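Local structure of Serine/threonine-protein phosphatase 2A regulatory subunit B'' subunit alpha (Homo sapiens, 4I5J) at residues 124-127 against 128-132. The protein serves as a calcium-binding B'' regulatory subunit of protein phosphatase 2A, thought to modulate substrate selectivity, activity and localization of the catalytic enzyme. Sequence-based numbering, arbitrary orientation.
Sequences ELDT and DHDLY
Asp126 places its CG trans to the backbone N (chi1 -176°), which swings the carboxylate across the turn toward Asp130. The Asp126 carboxylate then takes two backbone N-H groups, one on each oxygen: OD1 accepts from Asp130 N at 3.0 Å and OD2 from Leu131 N at 2.8 Å, both on the syn side and slightly out of the plane. These two bonds fix the rotation of the group. One residue earlier, His129 N donates to Asp126 O at 2.9 Å, closing a type I turn, and the same oxygen lies over one face of the His129 ring. Asp130 OD1 in turn accepts from Tyr132 N (3.1 Å), forming an Asx turn. Three acceptors converge here: Asp126 OD1 comes within 2.9 Å of Asp130 OD1, the carboxylate planes 37° apart, and within 3.1 Å of Tyr132 O. This cluster of two carboxylate oxygens and a carbonyl would probably be unfavourable without positive charge nearby, some of which Arg170 brings through its salt bridge to Asp130 OD2. An alanine at Asp126 would remove both carboxylate bonds and is likely to leave the N-H groups of Asp130 and Leu131 without these acceptors, freeing the loop to shift. The spacing of Asp126, Asp128, Asp130 and the Tyr132 carbonyl is consistent with the first half of an EF-hand loop, although the calcium ion sits in the Asp200 loop and none is assigned to this one.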
# COMPACT_ATOMS: atom_id res chain seq x y z
N GLU A 124 -17.06 4.79 4.52
CA GLU A 124 -17.00 5.73 5.65
C GLU A 124 -16.24 7.04 5.33
O GLU A 124 -16.61 8.10 5.81
CB GLU A 124 -16.37 5.04 6.86
CG GLU A 124 -16.29 5.89 8.13
CD GLU A 124 -15.87 5.08 9.37
OE1 GLU A 124 -14.97 4.22 9.26
OE2 GLU A 124 -16.45 5.31 10.46
N LEU A 125 -15.19 6.96 4.51
CA LEU A 125 -14.35 8.13 4.22
C LEU A 125 -14.82 8.96 3.03
O LEU A 125 -14.44 10.13 2.87
CB LEU A 125 -12.93 7.67 3.95
CG LEU A 125 -12.15 7.19 5.17
CD1 LEU A 125 -10.86 6.60 4.71
CD2 LEU A 125 -11.88 8.37 6.09
N ASP A 126 -15.62 8.33 2.17
CA ASP A 126 -16.15 8.99 1.00
C ASP A 126 -17.36 9.81 1.42
O ASP A 126 -18.49 9.44 1.11
CB ASP A 126 -16.54 7.96 -0.04
CG ASP A 126 -17.02 8.57 -1.33
OD1 ASP A 126 -16.95 9.81 -1.47
OD2 ASP A 126 -17.45 7.81 -2.22
N THR A 127 -17.09 10.91 2.11
CA THR A 127 -18.12 11.75 2.73
C THR A 127 -19.12 12.28 1.73
O THR A 127 -20.32 12.27 1.97
CB THR A 127 -17.47 12.94 3.47
OG1 THR A 127 -16.72 12.44 4.57
CG2 THR A 127 -18.55 13.89 4.00
N ASP A 128 -18.63 12.74 0.58
CA ASP A 128 -19.51 13.29 -0.45
C ASP A 128 -20.18 12.18 -1.26
O ASP A 128 -20.92 12.46 -2.19
CB ASP A 128 -18.72 14.20 -1.38
CG ASP A 128 -17.90 15.22 -0.62
OD1 ASP A 128 -18.45 15.87 0.30
OD2 ASP A 128 -16.69 15.38 -0.93
N HIS A 129 -19.89 10.93 -0.91
CA HIS A 129 -20.30 9.76 -1.67
C HIS A 129 -20.15 9.91 -3.17
O HIS A 129 -21.06 9.60 -3.94
CB HIS A 129 -21.73 9.36 -1.30
CG HIS A 129 -21.88 9.00 0.14
ND1 HIS A 129 -21.28 7.89 0.70
CD2 HIS A 129 -22.51 9.64 1.16
CE1 HIS A 129 -21.55 7.85 1.99
NE2 HIS A 129 -22.30 8.89 2.29
N ASP A 130 -18.99 10.40 -3.59
CA ASP A 130 -18.71 10.68 -5.00
C ASP A 130 -17.64 9.76 -5.58
O ASP A 130 -17.09 10.05 -6.64
CB ASP A 130 -18.28 12.14 -5.17
CG ASP A 130 -16.96 12.46 -4.45
OD1 ASP A 130 -16.48 11.63 -3.65
OD2 ASP A 130 -16.42 13.56 -4.69
N LEU A 131 -17.33 8.68 -4.87
CA LEU A 131 -16.32 7.69 -5.28
C LEU A 131 -14.86 8.16 -5.21
O LEU A 131 -13.97 7.51 -5.75
CB LEU A 131 -16.64 7.12 -6.66
CG LEU A 131 -18.09 6.61 -6.79
CD1 LEU A 131 -18.30 5.91 -8.12
CD2 LEU A 131 -18.50 5.71 -5.62
N TYR A 132 -14.63 9.30 -4.55
CA TYR A 132 -13.27 9.76 -4.29
C TYR A 132 -13.11 10.16 -2.84
O TYR A 132 -14.07 10.56 -2.19
CB TYR A 132 -12.89 10.93 -5.19
CG TYR A 132 -12.83 10.55 -6.65
CD1 TYR A 132 -13.98 10.58 -7.44
CD2 TYR A 132 -11.64 10.14 -7.25
CE1 TYR A 132 -13.94 10.22 -8.77
CE2 TYR A 132 -11.59 9.78 -8.57
CZ TYR A 132 -12.74 9.82 -9.34
OH TYR A 132 -12.71 9.46 -10.67